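Local coordinates for protein inactive dihydroorotase-like domain (Chaetomium thermophilum, PDB 5NNL) that is a catalytically inactive relative of the amidohydrolase family and adopts its (beta/alpha)8-barrel type of fold, at residues A[39-44]-A[275-280]; A[117-122]-A[138-143]. All coordinates share one frame; numbering follows the deposited sequence.

How the interactions relate
The two contacts illustrate long-range and local packing in a (beta/alpha)8-barrel fold. Interaction 1 joins parts of the chain distant in sequence: the strand 39-44, between strands 3-11 and 73-79, meets the loop that leads from helix 257-271 into strand 281-291. Interaction 2 is local, pairing the successive outer helices 111-121 and 134-146, joined in sequence through strand 128-130. The 230 residues between the segments of interaction 1 include strands 73-79 to 215-217 and both segments of interaction 2. The centres lie 29 Å apart and the nearest atoms about 9 Å apart, without touching. One contact ties a strand to the loop before strand 281-291, the other packs helix on helix at the periphery.

Interaction 1. Residues A[39-44]-A[275-280]; sequences YSMIRI and HDQVGA
Using both its ends, the amide of Q277 meets S40, where the chain turns a corner before running on through M41 as a strand of the (beta/alpha)8 barrel. NE2 donates to S40 O over 2.8 Å with an N-H...O angle of 166°. The acceptor lies nearly in the amide plane, whereas the donor stands well above the plane of the S40 carbonyl. On the other side of the amide, S40 OG donates to Q277 OE1; the modelled separation of 2.3 Å is very short, and its exact value is doubtful. With chi1 at 62°, OG sits between the backbone N and the carbonyl carbon, a position from which it also comes within 3.5 Å of A280 CB. The chain of Q277 is extended beyond CG and carries the amide across to the strand, where M41 CG packs against NE2 at 3.5 Å.

Further out, Q277 opens a type II beta turn that ends at A280, with G279 at its left-handed corner and G279 O bonded to T314 OG1. The loop then enters strand 281-291. D73, on the neighbouring strand, bonds to the backbone of S40 and, through OD2, also accepts from Q277 NE2.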
loop_
_atom_site.group_PDB
_atom_site.type_symbol
_atom_site.label_atom_id
_atom_site.label_comp_id
_atom_site.label_asym_id
_atom_site.label_seq_id
_atom_site.Cartn_x
_atom_site.Cartn_y
_atom_site.Cartn_z
ATOM N N TYR A 39 7.844 -7.380 5.167
ATOM C CA TYR A 39 6.691 -7.579 4.296
ATOM C C TYR A 39 6.974 -8.762 3.376
ATOM O O TYR A 39 7.799 -8.662 2.463
ATOM C CB TYR A 39 6.399 -6.311 3.496
ATOM C CG TYR A 39 6.244 -5.079 4.361
ATOM C CD1 TYR A 39 5.081 -4.861 5.090
ATOM C CD2 TYR A 39 7.264 -4.145 4.460
ATOM C CE1 TYR A 39 4.937 -3.742 5.894
ATOM C CE2 TYR A 39 7.129 -3.019 5.257
ATOM C CZ TYR A 39 5.962 -2.825 5.974
ATOM O OH TYR A 39 5.812 -1.711 6.775
ATOM N N SER A 40 6.295 -9.883 3.620
ATOM C CA SER A 40 6.424 -11.066 2.777
ATOM C C SER A 40 5.395 -11.105 1.654
ATOM O O SER A 40 5.426 -12.032 0.838
ATOM C CB SER A 40 6.302 -12.336 3.629
ATOM O OG SER A 40 5.033 -12.417 4.255
ATOM N N MET A 41 4.489 -10.130 1.598
ATOM C CA MET A 41 3.466 -10.058 0.564
ATOM C C MET A 41 3.150 -8.594 0.311
ATOM O O MET A 41 2.847 -7.857 1.254
ATOM C CB MET A 41 2.195 -10.801 0.984
ATOM C CG MET A 41 1.850 -12.009 0.130
ATOM S SD MET A 41 1.346 -11.579 -1.548
ATOM C CE MET A 41 -0.230 -12.423 -1.641
ATOM N N ILE A 42 3.207 -8.180 -0.950
ATOM C CA ILE A 42 2.933 -6.796 -1.322
ATOM C C ILE A 42 2.049 -6.778 -2.559
ATOM O O ILE A 42 2.228 -7.579 -3.483
ATOM C CB ILE A 42 4.231 -5.996 -1.574
ATOM C CG1 ILE A 42 5.015 -6.572 -2.756
ATOM C CG2 ILE A 42 5.088 -5.979 -0.319
ATOM C CD1 ILE A 42 6.207 -5.722 -3.182
ATOM N N ARG A 43 1.086 -5.861 -2.571
ATOM C CA ARG A 43 0.343 -5.536 -3.777
ATOM C C ARG A 43 1.048 -4.387 -4.480
ATOM O O ARG A 43 1.356 -3.364 -3.859
ATOM C CB ARG A 43 -1.104 -5.159 -3.458
ATOM C CG ARG A 43 -1.826 -4.480 -4.620
ATOM C CD ARG A 43 -3.269 -4.126 -4.305
ATOM N NE ARG A 43 -3.816 -3.289 -5.365
ATOM C CZ ARG A 43 -3.560 -1.990 -5.500
ATOM N NH1 ARG A 43 -2.770 -1.366 -4.631
ATOM N NH2 ARG A 43 -4.092 -1.313 -6.507
ATOM N N ILE A 44 1.306 -4.565 -5.768
ATOM C CA ILE A 44 2.022 -3.577 -6.562
ATOM C C ILE A 44 1.024 -2.553 -7.083
ATOM O O ILE A 44 0.017 -2.912 -7.707
ATOM C CB ILE A 44 2.782 -4.251 -7.716
ATOM C CG1 ILE A 44 3.643 -5.411 -7.193
ATOM C CG2 ILE A 44 3.641 -3.239 -8.448
ATOM C CD1 ILE A 44 4.647 -5.013 -6.131
ATOM N N HIS A 275 -3.621 -15.257 0.241
ATOM C CA HIS A 275 -3.443 -16.619 0.716
ATOM C C HIS A 275 -2.555 -16.659 1.955
ATOM O O HIS A 275 -1.857 -15.698 2.291
ATOM C CB HIS A 275 -2.839 -17.494 -0.383
ATOM C CG HIS A 275 -3.752 -17.715 -1.548
ATOM N ND1 HIS A 275 -5.105 -17.458 -1.492
ATOM C CD2 HIS A 275 -3.508 -18.168 -2.801
ATOM C CE1 HIS A 275 -5.655 -17.743 -2.659
ATOM N NE2 HIS A 275 -4.708 -18.175 -3.471
ATOM N N ASP A 276 -2.594 -17.799 2.639
ATOM C CA ASP A 276 -1.715 -18.032 3.772
ATOM C C ASP A 276 -0.275 -18.208 3.305
ATOM O O ASP A 276 -0.007 -18.743 2.225
ATOM C CB ASP A 276 -2.168 -19.271 4.546
ATOM C CG ASP A 276 -3.538 -19.099 5.167
ATOM O OD1 ASP A 276 -3.798 -18.021 5.739
ATOM O OD2 ASP A 276 -4.360 -20.037 5.074
ATOM N N GLN A 277 0.659 -17.744 4.134
ATOM C CA GLN A 277 2.090 -17.879 3.874
ATOM C C GLN A 277 2.703 -18.710 4.992
ATOM O O GLN A 277 2.997 -18.189 6.073
ATOM C CB GLN A 277 2.777 -16.523 3.786
ATOM C CG GLN A 277 2.422 -15.703 2.573
ATOM C CD GLN A 277 3.281 -14.466 2.476
ATOM O OE1 GLN A 277 3.271 -13.624 3.374
ATOM N NE2 GLN A 277 4.056 -14.361 1.402
ATOM N N VAL A 278 2.904 -20.001 4.734
ATOM C CA VAL A 278 3.644 -20.824 5.679
ATOM C C VAL A 278 5.112 -20.429 5.622
ATOM O O VAL A 278 5.677 -20.208 4.541
ATOM C CB VAL A 278 3.443 -22.320 5.377
ATOM C CG1 VAL A 278 4.226 -22.755 4.141
ATOM C CG2 VAL A 278 3.817 -23.176 6.596
ATOM N N GLY A 279 5.725 -20.297 6.793
ATOM C CA GLY A 279 7.148 -20.059 6.885
ATOM C C GLY A 279 7.570 -18.609 6.852
ATOM O O GLY A 279 8.770 -18.332 6.990
ATOM N N ALA A 280 6.641 -17.677 6.664
ATOM C CA ALA A 280 6.965 -16.255 6.666
ATOM C C ALA A 280 6.764 -15.728 8.080
ATOM O O ALA A 280 5.632 -15.672 8.571
ATOM C CB ALA A 280 6.106 -15.495 5.658
#

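Interaction 2. Residues A[117-122]-A[138-143]; sequences AHFDAW and ASILLL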
loop_
_atom_site.group_PDB
_atom_site.type_symbol
_atom_site.label_atom_id
_atom_site.label_comp_id
_atom_site.label_asym_id
_atom_site.label_seq_id
_atom_site.Cartn_x
_atom_site.Cartn_y
_atom_site.Cartn_z
ATOM N N ALA A 117 -19.307 1.123 -15.719
ATOM C CA ALA A 117 -18.948 0.100 -16.696
ATOM C C ALA A 117 -18.019 -0.939 -16.078
ATOM O O ALA A 117 -18.247 -2.147 -16.206
ATOM C CB ALA A 117 -18.302 0.756 -17.920
ATOM N N HIS A 118 -16.975 -0.482 -15.381
ATOM C CA HIS A 118 -16.068 -1.410 -14.711
ATOM C C HIS A 118 -16.800 -2.233 -13.658
ATOM O O HIS A 118 -16.585 -3.445 -13.549
ATOM C CB HIS A 118 -14.908 -0.639 -14.082
ATOM C CG HIS A 118 -14.044 0.070 -15.077
ATOM N ND1 HIS A 118 -12.919 -0.504 -15.631
ATOM C CD2 HIS A 118 -14.137 1.308 -15.618
ATOM C CE1 HIS A 118 -12.358 0.349 -16.468
ATOM N NE2 HIS A 118 -13.077 1.457 -16.479
ATOM N N PHE A 119 -17.671 -1.593 -12.872
ATOM C CA PHE A 119 -18.465 -2.335 -11.897
ATOM C C PHE A 119 -19.317 -3.412 -12.562
ATOM O O PHE A 119 -19.590 -4.452 -11.951
ATOM C CB PHE A 119 -19.352 -1.378 -11.100
ATOM C CG PHE A 119 -18.703 -0.847 -9.861
ATOM C CD1 PHE A 119 -17.746 0.147 -9.937
ATOM C CD2 PHE A 119 -19.055 -1.339 -8.621
ATOM C CE1 PHE A 119 -17.150 0.639 -8.799
ATOM C CE2 PHE A 119 -18.466 -0.854 -7.477
ATOM C CZ PHE A 119 -17.511 0.138 -7.563
ATOM N N ASP A 120 -19.754 -3.178 -13.803
ATOM C CA ASP A 120 -20.502 -4.186 -14.551
ATOM C C ASP A 120 -19.605 -5.278 -15.128
ATOM O O ASP A 120 -20.036 -6.432 -15.239
ATOM C CB ASP A 120 -21.285 -3.521 -15.686
ATOM C CG ASP A 120 -22.312 -2.528 -15.184
ATOM O OD1 ASP A 120 -22.831 -2.721 -14.065
ATOM O OD2 ASP A 120 -22.602 -1.556 -15.910
ATOM N N ALA A 121 -18.372 -4.940 -15.508
ATOM C CA ALA A 121 -17.478 -5.863 -16.199
ATOM C C ALA A 121 -16.518 -6.597 -15.269
ATOM O O ALA A 121 -15.916 -7.592 -15.686
ATOM C CB ALA A 121 -16.668 -5.103 -17.254
ATOM N N TRP A 122 -16.364 -6.142 -14.028
ATOM C CA TRP A 122 -15.354 -6.702 -13.136
ATOM C C TRP A 122 -15.978 -7.728 -12.193
ATOM O O TRP A 122 -17.093 -7.519 -11.707
ATOM C CB TRP A 122 -14.695 -5.583 -12.326
ATOM C CG TRP A 122 -13.558 -6.012 -11.444
ATOM C CD1 TRP A 122 -13.605 -6.229 -10.100
ATOM C CD2 TRP A 122 -12.201 -6.254 -11.842
ATOM N NE1 TRP A 122 -12.365 -6.592 -9.635
ATOM C CE2 TRP A 122 -11.486 -6.619 -10.686
ATOM C CE3 TRP A 122 -11.525 -6.200 -13.064
ATOM C CZ2 TRP A 122 -10.127 -6.932 -10.715
ATOM C CZ3 TRP A 122 -10.174 -6.510 -13.092
ATOM C CH2 TRP A 122 -9.491 -6.870 -11.924
ATOM N N ALA A 138 -17.928 9.694 -2.811
ATOM C CA ALA A 138 -19.340 9.392 -2.606
ATOM C C ALA A 138 -19.946 8.714 -3.829
ATOM O O ALA A 138 -20.846 7.880 -3.690
ATOM C CB ALA A 138 -20.105 10.672 -2.262
ATOM N N SER A 139 -19.453 9.036 -5.028
ATOM C CA SER A 139 -19.995 8.441 -6.249
ATOM C C SER A 139 -19.673 6.953 -6.334
ATOM O O SER A 139 -20.539 6.138 -6.679
ATOM C CB SER A 139 -19.443 9.162 -7.475
ATOM O OG SER A 139 -19.809 10.528 -7.467
ATOM N N ILE A 140 -18.426 6.582 -6.052
ATOM C CA ILE A 140 -18.056 5.175 -6.133
ATOM C C ILE A 140 -18.615 4.397 -4.943
ATOM O O ILE A 140 -18.893 3.198 -5.057
ATOM C CB ILE A 140 -16.527 5.040 -6.258
ATOM C CG1 ILE A 140 -16.146 3.617 -6.672
ATOM C CG2 ILE A 140 -15.830 5.433 -4.961
ATOM C CD1 ILE A 140 -14.750 3.509 -7.241
ATOM N N LEU A 141 -18.816 5.056 -3.799
ATOM C CA LEU A 141 -19.471 4.395 -2.674
ATOM C C LEU A 141 -20.936 4.100 -2.980
ATOM O O LEU A 141 -21.479 3.088 -2.522
ATOM C CB LEU A 141 -19.358 5.254 -1.412
ATOM C CG LEU A 141 -17.976 5.401 -0.764
ATOM C CD1 LEU A 141 -18.078 6.236 0.506
ATOM C CD2 LEU A 141 -17.351 4.045 -0.462
ATOM N N LEU A 142 -21.600 4.983 -3.730
ATOM C CA LEU A 142 -22.971 4.700 -4.144
ATOM C C LEU A 142 -23.022 3.460 -5.028
ATOM O O LEU A 142 -23.883 2.590 -4.851
ATOM C CB LEU A 142 -23.557 5.904 -4.881
ATOM C CG LEU A 142 -24.981 5.700 -5.410
ATOM C CD1 LEU A 142 -25.960 5.484 -4.262
ATOM C CD2 LEU A 142 -25.411 6.870 -6.273
ATOM N N LEU A 143 -22.104 3.364 -5.989
ATOM C CA LEU A 143 -22.095 2.225 -6.900
ATOM C C LEU A 143 -21.843 0.924 -6.147
ATOM O O LEU A 143 -22.519 -0.083 -6.385
ATOM C CB LEU A 143 -21.048 2.443 -7.992
ATOM C CG LEU A 143 -21.350 3.617 -8.930
ATOM C CD1 LEU A 143 -20.211 3.864 -9.903
ATOM C CD2 LEU A 143 -22.642 3.388 -9.692
#
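One face of the F119 ring carries L143, whose CB stands 4.1 Å from the ring centroid and only 6° off the ring normal, a CH-pi contact between two successive helices on the outside of the (beta/alpha)8 barrel. I140 reaches the same ring obliquely, its CG1 lying 3.8 Å from F119 CE1 and equally near CZ, while its CD1 approaches CE1 at 4.1 Å. The side chains of F119 and I140 cross at about a right angle. Residues I140 and L143, three apart and so nearly one helical turn, form an apolar surface for the aromatic ring, and no hydrogen bond links the two segments.

In I140, CG1 is anti to the backbone N (chi1 -167°), which brings the end of the side chain nearer to F119 than the start of its side chain would suggest. The side chain of F119 leaves helix 111-121 toward helix 134-146, and its CA is 7.7 Å from L143 CA, the closest pair of CA atoms here.

Beyond the pair, I100 of strand 98-100 touches both F119 and I140, joining the helix interface to the barrel wall. V115, a turn earlier on helix 111-121, touches I140 and L143, and the ring of H147 meets that of F119. The backbone of helix 134-146 takes part as well: F119 CE2 lies 4.0 Å from L143 C.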